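Geranyltranstransferase (PDB 1RTR) probably condenses isopentenyl diphosphate with geranyl diphosphate to make farnesyl diphosphate, an early precursor of isoprenoids. Local coordinates at residues A[27-30]-A[31-34]; A[90-94]-A[95-99]; A[104-107]-A[108-112]; A[152-155]-A[156-160]. All coordinates share one frame; numbering follows the deposited sequence.

Interaction 1 (A[27-30]-A[31-34]); sequences DTQL and EESM
Q29 and L30 meet S33 and M34 in the first turn of helix 30-38, a local contact made where the loop that follows helix 6-18 winds into the helix. S33 N donates to Q29 O at 2.8 Å, and M34 N donates to L30 O at 2.9 Å. M34 CG sits beside the backbone N (chi1 -74°), and the chain, extended as far as SD, runs past L30, with M34 SD 4.0 Å from L30 CG and 3.7 Å from L30 O. E32 folds back over Q29: with chi1 at 49° its CG sits between the backbone N and carbonyl carbon and lies 3.2 Å from Q29 O. The carboxylate plane stands 90° to the Q29 amide, and E32 OE2 touches the aliphatic Q29 CG at 3.5 Å, while OE1 is hydrogen-bonded to Y103. E31 bends toward L30, its OE2 3.4 Å from L30 CB. E31 OE1 is hydrogen-bonded to H147 ND1 of the second subunit. E31 is buried, and this bond supplies one polar partner for its carboxylate within the dimer interface; if the histidine is the donor, the bond would favour a charged carboxylate.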
loop_
_atom_site.group_PDB
_atom_site.type_symbol
_atom_site.label_atom_id
_atom_site.label_comp_id
_atom_site.label_asym_id
_atom_site.label_seq_id
_atom_site.Cartn_x
_atom_site.Cartn_y
_atom_site.Cartn_z
ATOM N N ASP A 27 19.946 -4.479 9.134
ATOM C CA ASP A 27 20.917 -3.383 9.313
ATOM C C ASP A 27 20.855 -2.291 8.216
ATOM O O ASP A 27 21.843 -2.023 7.517
ATOM C CB ASP A 27 22.351 -3.924 9.507
ATOM C CG ASP A 27 23.277 -2.909 10.183
ATOM O OD1 ASP A 27 24.406 -2.689 9.683
ATOM O OD2 ASP A 27 22.955 -2.280 11.219
ATOM N N THR A 28 19.676 -1.685 8.065
ATOM C CA THR A 28 19.510 -0.489 7.235
ATOM C C THR A 28 18.794 0.601 8.024
ATOM O O THR A 28 18.261 0.360 9.113
ATOM C CB THR A 28 18.731 -0.775 5.918
ATOM O OG1 THR A 28 17.436 -1.309 6.221
ATOM C CG2 THR A 28 19.393 -1.870 5.100
ATOM N N GLN A 29 18.776 1.800 7.455
ATOM C CA GLN A 29 18.122 2.938 8.083
ATOM C C GLN A 29 16.614 2.981 7.843
ATOM O O GLN A 29 15.933 3.869 8.365
ATOM C CB GLN A 29 18.737 4.239 7.581
ATOM C CG GLN A 29 20.242 4.306 7.617
ATOM C CD GLN A 29 20.735 5.635 7.111
ATOM O OE1 GLN A 29 20.413 6.036 5.984
ATOM N NE2 GLN A 29 21.486 6.345 7.944
ATOM N N LEU A 30 16.100 2.026 7.061
ATOM C CA LEU A 30 14.692 2.004 6.655
ATOM C C LEU A 30 13.748 2.294 7.809
ATOM O O LEU A 30 12.902 3.181 7.717
ATOM C CB LEU A 30 14.321 0.677 5.985
ATOM C CG LEU A 30 12.911 0.511 5.393
ATOM C CD1 LEU A 30 12.600 1.553 4.322
ATOM C CD2 LEU A 30 12.746 -0.867 4.827
ATOM N N GLU A 31 13.906 1.569 8.906
ATOM C CA GLU A 31 12.991 1.756 10.017
ATOM C C GLU A 31 13.255 3.020 10.863
ATOM O O GLU A 31 12.328 3.541 11.482
ATOM C CB GLU A 31 12.830 0.485 10.867
ATOM C CG GLU A 31 13.932 -0.547 10.733
ATOM C CD GLU A 31 13.857 -1.385 9.472
ATOM O OE1 GLU A 31 12.876 -2.124 9.278
ATOM O OE2 GLU A 31 14.813 -1.323 8.680
ATOM N N GLU A 32 14.485 3.537 10.882
ATOM C CA GLU A 32 14.684 4.833 11.544
ATOM C C GLU A 32 14.163 5.977 10.669
ATOM O O GLU A 32 13.721 7.005 11.186
ATOM C CB GLU A 32 16.119 5.060 12.087
ATOM C CG GLU A 32 17.271 4.774 11.134
ATOM C CD GLU A 32 18.484 5.698 11.327
ATOM O OE1 GLU A 32 18.333 6.831 11.878
ATOM O OE2 GLU A 32 19.601 5.294 10.900
ATOM N N SER A 33 14.179 5.776 9.352
ATOM C CA SER A 33 13.518 6.676 8.416
ATOM C C SER A 33 11.986 6.646 8.574
ATOM O O SER A 33 11.353 7.690 8.655
ATOM C CB SER A 33 13.911 6.316 6.991
ATOM O OG SER A 33 13.314 7.197 6.059
ATOM N N MET A 34 11.402 5.449 8.623
ATOM C CA MET A 34 9.971 5.273 8.869
ATOM C C MET A 34 9.571 5.972 10.164
ATOM O O MET A 34 8.651 6.797 10.177
ATOM C CB MET A 34 9.594 3.779 8.941
ATOM C CG MET A 34 9.577 3.027 7.593
ATOM S SD MET A 34 9.721 1.206 7.722
ATOM C CE MET A 34 8.110 0.784 8.215
#

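Interaction 2 (A[90-94]-A[95-99])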
loop_
_atom_site.group_PDB
_atom_site.type_symbol
_atom_site.label_atom_id
_atom_site.label_comp_id
_atom_site.label_asym_id
_atom_site.label_seq_id
_atom_site.Cartn_x
_atom_site.Cartn_y
_atom_site.Cartn_z
ATOM N N ASP A 90 9.678 19.953 -0.668
ATOM C CA ASP A 90 9.811 20.671 0.590
ATOM C C ASP A 90 11.019 20.158 1.347
ATOM O O ASP A 90 11.188 18.950 1.519
ATOM C CB ASP A 90 8.556 20.524 1.452
ATOM C CG ASP A 90 7.271 20.727 0.665
ATOM O OD1 ASP A 90 6.423 19.806 0.664
ATOM O OD2 ASP A 90 7.016 21.767 0.024
ATOM N N ASP A 91 11.868 21.087 1.779
ATOM C CA ASP A 91 13.030 20.754 2.598
ATOM C C ASP A 91 12.684 20.750 4.090
ATOM O O ASP A 91 13.331 20.067 4.884
ATOM C CB ASP A 91 14.192 21.717 2.311
ATOM C CG ASP A 91 14.808 21.512 0.927
ATOM O OD1 ASP A 91 15.359 22.486 0.374
ATOM O OD2 ASP A 91 14.808 20.425 0.311
ATOM N N TYR A 92 11.654 21.509 4.460
ATOM C CA TYR A 92 11.232 21.633 5.855
ATOM C C TYR A 92 9.736 21.388 6.015
ATOM O O TYR A 92 8.944 21.691 5.119
ATOM C CB TYR A 92 11.599 23.020 6.415
ATOM C CG TYR A 92 13.073 23.203 6.675
ATOM C CD1 TYR A 92 13.631 22.839 7.901
ATOM C CD2 TYR A 92 13.918 23.730 5.691
ATOM C CE1 TYR A 92 14.998 22.993 8.145
ATOM C CE2 TYR A 92 15.290 23.894 5.923
ATOM C CZ TYR A 92 15.820 23.521 7.155
ATOM O OH TYR A 92 17.169 23.671 7.408
ATOM N N ARG A 93 9.370 20.827 7.164
ATOM C CA ARG A 93 7.980 20.645 7.565
ATOM C C ARG A 93 7.931 20.741 9.080
ATOM O O ARG A 93 8.655 20.022 9.773
ATOM C CB ARG A 93 7.448 19.292 7.095
ATOM C CG ARG A 93 5.955 19.087 7.321
ATOM C CD ARG A 93 5.440 17.728 6.866
ATOM N NE ARG A 93 5.376 17.633 5.411
ATOM C CZ ARG A 93 4.324 17.988 4.680
ATOM N NH1 ARG A 93 4.362 17.864 3.361
ATOM N NH2 ARG A 93 3.227 18.462 5.258
ATOM N N ARG A 94 7.089 21.644 9.585
ATOM C CA ARG A 94 6.997 21.939 11.018
ATOM C C ARG A 94 8.366 22.159 11.679
ATOM O O ARG A 94 8.651 21.597 12.741
ATOM C CB ARG A 94 6.207 20.850 11.754
ATOM C CG ARG A 94 4.713 21.068 11.731
ATOM C CD ARG A 94 3.976 20.576 12.980
ATOM N NE ARG A 94 2.913 19.630 12.637
ATOM C CZ ARG A 94 1.797 19.935 11.965
ATOM N NH1 ARG A 94 0.903 18.983 11.701
ATOM N NH2 ARG A 94 1.567 21.182 11.555
ATOM N N GLY A 95 9.212 22.959 11.029
ATOM C CA GLY A 95 10.504 23.342 11.584
ATOM C C GLY A 95 11.607 22.288 11.587
ATOM O O GLY A 95 12.723 22.555 12.053
ATOM N N LYS A 96 11.304 21.099 11.072
ATOM C CA LYS A 96 12.281 20.019 10.984
ATOM C C LYS A 96 12.513 19.638 9.525
ATOM O O LYS A 96 11.654 19.869 8.675
ATOM C CB LYS A 96 11.806 18.810 11.782
ATOM C CG LYS A 96 11.889 18.985 13.290
ATOM C CD LYS A 96 11.754 17.635 13.993
ATOM C CE LYS A 96 12.414 17.644 15.373
ATOM N NZ LYS A 96 11.697 16.730 16.317
ATOM N N LEU A 97 13.680 19.064 9.245
ATOM C CA LEU A 97 14.026 18.601 7.902
ATOM C C LEU A 97 13.124 17.449 7.468
ATOM O O LEU A 97 12.753 16.598 8.284
ATOM C CB LEU A 97 15.488 18.146 7.852
ATOM C CG LEU A 97 16.604 19.166 8.097
ATOM C CD1 LEU A 97 17.885 18.466 8.528
ATOM C CD2 LEU A 97 16.846 20.016 6.847
ATOM N N THR A 98 12.776 17.429 6.182
ATOM C CA THR A 98 11.953 16.364 5.623
ATOM C C THR A 98 12.760 15.088 5.465
ATOM O O THR A 98 13.988 15.131 5.345
ATOM C CB THR A 98 11.348 16.774 4.266
ATOM O OG1 THR A 98 12.369 17.313 3.423
ATOM C CG2 THR A 98 10.371 17.918 4.435
ATOM N N ASN A 99 12.058 13.957 5.448
ATOM C CA ASN A 99 12.688 12.645 5.324
ATOM C C ASN A 99 13.831 12.598 4.310
ATOM O O ASN A 99 14.938 12.192 4.653
ATOM C CB ASN A 99 11.646 11.561 5.018
ATOM C CG ASN A 99 12.110 10.173 5.430
ATOM O OD1 ASN A 99 11.615 9.605 6.402
ATOM N ND2 ASN A 99 13.064 9.619 4.691
#
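Y92 lies alongside L97 on a tight antiparallel hairpin, and its side chain runs outward along the opposing strand. Its CB starts 3.9 Å from K96 O. On the ring, CG is a little farther from that oxygen and CD1 comes to 3.7 Å from K96 O. Farther out the partner changes: CE1 and CZ reach the L97 methyl, with Y92 CZ 3.7 Å from L97 CD2, and the terminal OH rests by the same CD2. The two side chains leave a non-hydrogen-bonded pair in diverging directions, but the L97 branch returns beside the ring. In the next pair, hydrogen-bonded, R93 N gives to K96 O at 2.9 Å and K96 N to R93 O at 3.1 Å. R94 and G95, both with positive phi, form the corner of a type I' turn. At the open end of the hairpin T98 is turned inward: its N bonds D91 O at 3.0 Å, and chi1 of 49° directs OG1 to D90 O at 2.8 Å, so two successive carbonyls are held by one residue. R93 NH1 forms a salt bridge with D83 and a long, purely electrostatic one with D90 OD1. In relatives an arginine pair after the aspartate-rich motif binds diphosphate, consistent with R93 and R94. The hairpin follows helix 65-83, where R93 packs on L79 and T98 on D83, and leads into helix 99-103, where L97 touches V102; Y36 OH of helix 30-38 is hydrogen-bonded to L97 O.

Interaction 3 (A[104-107]-A[108-112])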
loop_
_atom_site.group_PDB
_atom_site.type_symbol
_atom_site.label_atom_id
_atom_site.label_comp_id
_atom_site.label_asym_id
_atom_site.label_seq_id
_atom_site.Cartn_x
_atom_site.Cartn_y
_atom_site.Cartn_z
ATOM N N GLY A 104 18.098 10.862 2.052
ATOM C CA GLY A 104 18.195 10.722 0.614
ATOM C C GLY A 104 16.849 10.367 0.025
ATOM O O GLY A 104 15.965 9.871 0.721
ATOM N N GLU A 105 16.701 10.625 -1.268
ATOM C CA GLU A 105 15.471 10.331 -1.985
ATOM C C GLU A 105 15.077 8.853 -1.984
ATOM O O GLU A 105 13.901 8.543 -1.759
ATOM C CB GLU A 105 15.553 10.854 -3.409
ATOM C CG GLU A 105 15.094 12.294 -3.531
ATOM C CD GLU A 105 15.624 12.975 -4.774
ATOM O OE1 GLU A 105 15.412 12.456 -5.893
ATOM O OE2 GLU A 105 16.260 14.038 -4.626
ATOM N N TRP A 106 16.040 7.954 -2.219
ATOM C CA TRP A 106 15.726 6.522 -2.326
ATOM C C TRP A 106 15.248 5.918 -1.007
ATOM O O TRP A 106 14.307 5.112 -1.006
ATOM C CB TRP A 106 16.846 5.678 -2.997
ATOM C CG TRP A 106 18.187 5.624 -2.284
ATOM C CD1 TRP A 106 19.274 6.405 -2.542
ATOM C CD2 TRP A 106 18.583 4.736 -1.218
ATOM N NE1 TRP A 106 20.312 6.081 -1.700
ATOM C CE2 TRP A 106 19.920 5.057 -0.877
ATOM C CE3 TRP A 106 17.942 3.712 -0.504
ATOM C CZ2 TRP A 106 20.628 4.392 0.143
ATOM C CZ3 TRP A 106 18.653 3.042 0.507
ATOM C CH2 TRP A 106 19.977 3.392 0.820
ATOM N N THR A 107 15.859 6.325 0.109
ATOM C CA THR A 107 15.410 5.851 1.417
ATOM C C THR A 107 13.993 6.331 1.696
ATOM O O THR A 107 13.171 5.564 2.195
ATOM C CB THR A 107 16.355 6.299 2.541
ATOM O OG1 THR A 107 17.673 5.798 2.287
ATOM C CG2 THR A 107 15.975 5.638 3.865
ATOM N N ALA A 108 13.719 7.593 1.363
ATOM C CA ALA A 108 12.411 8.196 1.601
ATOM C C ALA A 108 11.308 7.520 0.785
ATOM O O ALA A 108 10.259 7.205 1.330
ATOM C CB ALA A 108 12.441 9.718 1.338
ATOM N N ILE A 109 11.553 7.296 -0.504
ATOM C CA ILE A 109 10.593 6.600 -1.358
ATOM C C ILE A 109 10.206 5.274 -0.707
ATOM O O ILE A 109 9.022 4.993 -0.504
ATOM C CB ILE A 109 11.177 6.360 -2.775
ATOM C CG1 ILE A 109 11.336 7.683 -3.526
ATOM C CG2 ILE A 109 10.296 5.410 -3.576
ATOM C CD1 ILE A 109 12.332 7.619 -4.681
ATOM N N LEU A 110 11.223 4.490 -0.348
ATOM C CA LEU A 110 11.034 3.168 0.229
ATOM C C LEU A 110 10.475 3.231 1.652
ATOM O O LEU A 110 9.709 2.354 2.061
ATOM C CB LEU A 110 12.337 2.354 0.151
ATOM C CG LEU A 110 12.902 2.063 -1.261
ATOM C CD1 LEU A 110 14.292 1.496 -1.209
ATOM C CD2 LEU A 110 12.006 1.133 -2.100
ATOM N N ALA A 111 10.812 4.270 2.403
ATOM C CA ALA A 111 10.206 4.421 3.729
ATOM C C ALA A 111 8.697 4.686 3.602
ATOM O O ALA A 111 7.895 4.199 4.412
ATOM C CB ALA A 111 10.897 5.508 4.531
ATOM N N GLY A 112 8.317 5.440 2.569
ATOM C CA GLY A 112 6.917 5.643 2.238
ATOM C C GLY A 112 6.234 4.340 1.870
ATOM O O GLY A 112 5.221 3.966 2.478
#
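W106 CE3 meets L110 CD1 at 4.3 Å, the leucine methyl lying at the edge of the indole, near its plane. The tryptophan takes chi1 of 63°, its CG between backbone N and carbonyl carbon, which lays the ring along the flank of the helix. One face of the W106 ring receives the neighbouring T107 OG1, 3.3 Å above the plane and offset toward the rim. That hydroxyl is positioned beside the backbone N (chi1 -59°), where it also hydrogen-bonds Y103 O. These residues form the first turns of helix 105-124 in the all-helical polyprenyl synthase fold. G104 is its N-cap residue, and the positive phi of G104 breaks helix 99-103 from helix 105-124. The helix starts with A108 N to G104 O (3.3 Å), I109 N to E105 O (2.9 Å) and A111 N to T107 O (2.7 Å). I109 and L110 each lean back toward the preceding turn, with I109 CG1 3.2 Å from E105 O and L110 CG 3.4 Å from W106 O. I109 and A108 also pack on L84, while T107 and A111 touch S33 of helix 30-38. M155 of the second subunit packs against W106, T107 and L110.

Interaction 4 (A[152-155]-A[156-160]); sequences GGQM and LDMQS
G152 opens the run: its O accepts L156 N at 3.0 Å. G153 O accepts D157 N at 2.7 Å, and D157 CB presses beside the same oxygen at 3.3 Å. Next, Q154 O accepts M158 N at 3.0 Å. M158, with chi1 of -68°, places its CG 3.2 Å from Q154 O, and its bent chain carries CE back against the end of the Q154 side chain. That amide also lies across from the D157 carboxylate, their planes 66° apart, and D157 OD1 has a long, weak ion pair with K177. M155 O closes the series by accepting Q159 N at 2.9 Å, while the M155 side chain projects outward to L30 of the second subunit. One turn on, L156 O is gripped from opposite faces of its carbonyl plane by S160 OG at 2.9 Å and S160 N at 3.1 Å. L156 packs on M172 and I173 of helix 167-177; M158 packs on M87 and D88 of its own chain and on W106 of the second subunit. G153, Q154 and D157 fit the GQxxD motif of trans-prenyltransferases, set here between the aspartate-rich loop and the dimer interface.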
loop_
_atom_site.group_PDB
_atom_site.type_symbol
_atom_site.label_atom_id
_atom_site.label_comp_id
_atom_site.label_asym_id
_atom_site.label_seq_id
_atom_site.Cartn_x
_atom_site.Cartn_y
_atom_site.Cartn_z
ATOM N N GLY A 152 -5.278 9.693 -6.127
ATOM C CA GLY A 152 -5.931 10.305 -7.277
ATOM C C GLY A 152 -6.029 11.816 -7.115
ATOM O O GLY A 152 -5.882 12.558 -8.079
ATOM N N GLY A 153 -6.255 12.271 -5.884
ATOM C CA GLY A 153 -6.295 13.689 -5.580
ATOM C C GLY A 153 -4.944 14.358 -5.704
ATOM O O GLY A 153 -4.854 15.513 -6.147
ATOM N N GLN A 154 -3.892 13.643 -5.305
ATOM C CA GLN A 154 -2.531 14.139 -5.480
ATOM C C GLN A 154 -2.217 14.262 -6.960
ATOM O O GLN A 154 -1.549 15.201 -7.358
ATOM C CB GLN A 154 -1.500 13.225 -4.822
ATOM C CG GLN A 154 -0.843 13.776 -3.555
ATOM C CD GLN A 154 -0.150 15.125 -3.743
ATOM O OE1 GLN A 154 0.754 15.274 -4.574
ATOM N NE2 GLN A 154 -0.560 16.100 -2.952
ATOM N N MET A 155 -2.686 13.312 -7.770
ATOM C CA MET A 155 -2.473 13.394 -9.219
ATOM C C MET A 155 -3.144 14.662 -9.738
ATOM O O MET A 155 -2.480 15.505 -10.341
ATOM C CB MET A 155 -3.006 12.163 -9.953
ATOM C CG MET A 155 -1.974 11.068 -10.201
ATOM S SD MET A 155 -0.615 11.444 -11.327
ATOM C CE MET A 155 -1.463 11.652 -12.899
ATOM N N LEU A 156 -4.443 14.796 -9.450
ATOM C CA LEU A 156 -5.216 15.975 -9.810
ATOM C C LEU A 156 -4.579 17.271 -9.309
ATOM O O LEU A 156 -4.514 18.231 -10.055
ATOM C CB LEU A 156 -6.676 15.859 -9.356
ATOM C CG LEU A 156 -7.659 16.828 -10.044
ATOM C CD1 LEU A 156 -7.407 16.942 -11.547
ATOM C CD2 LEU A 156 -9.119 16.478 -9.775
ATOM N N ASP A 157 -4.098 17.293 -8.066
ATOM C CA ASP A 157 -3.439 18.479 -7.533
ATOM C C ASP A 157 -2.223 18.870 -8.374
ATOM O O ASP A 157 -2.099 20.025 -8.766
ATOM C CB ASP A 157 -3.031 18.278 -6.067
ATOM C CG ASP A 157 -2.974 19.591 -5.283
ATOM O OD1 ASP A 157 -2.599 19.561 -4.094
ATOM O OD2 ASP A 157 -3.294 20.702 -5.759
ATOM N N MET A 158 -1.345 17.901 -8.643
ATOM C CA MET A 158 -0.089 18.113 -9.369
ATOM C C MET A 158 -0.335 18.532 -10.819
ATOM O O MET A 158 0.373 19.374 -11.350
ATOM C CB MET A 158 0.778 16.840 -9.352
ATOM C CG MET A 158 1.344 16.443 -8.009
ATOM S SD MET A 158 2.793 17.384 -7.592
ATOM C CE MET A 158 2.343 17.959 -6.000
ATOM N N GLN A 159 -1.328 17.919 -11.454
ATOM C CA GLN A 159 -1.771 18.298 -12.792
ATOM C C GLN A 159 -2.249 19.759 -12.858
ATOM O O GLN A 159 -2.011 20.454 -13.848
ATOM C CB GLN A 159 -2.903 17.379 -13.239
ATOM C CG GLN A 159 -3.278 17.527 -14.695
ATOM C CD GLN A 159 -4.266 16.480 -15.134
ATOM O OE1 GLN A 159 -5.468 16.737 -15.173
ATOM N NE2 GLN A 159 -3.770 15.290 -15.458
ATOM N N SER A 160 -2.912 20.203 -11.789
ATOM C CA SER A 160 -3.496 21.537 -11.689
ATOM C C SER A 160 -2.502 22.630 -11.319
ATOM O O SER A 160 -2.854 23.811 -11.342
ATOM C CB SER A 160 -4.621 21.535 -10.653
ATOM O OG SER A 160 -5.677 20.699 -11.073
#

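Overall arrangement
Interactions 1, 2 and 3 form one connected region. The closest pair is 1 and 3, with centres 10 Å apart, where S33 OG packs 3.3 Å from A111 CB. Interaction 2 meets both through N99, which lies beside S33 and A108. Interaction 4 stands apart within the chain, its centre about 29 Å from that of interaction 1 and its nearest atoms about 8 Å from interaction 2. The dimer brings the separate regions together: M155 of one subunit packs on L30, W106, T107 and L110 of the other. D83, D88 and R93 place interactions 2 and 4 beside the aspartate-rich motif, which in relatives binds magnesium and the allylic diphosphate.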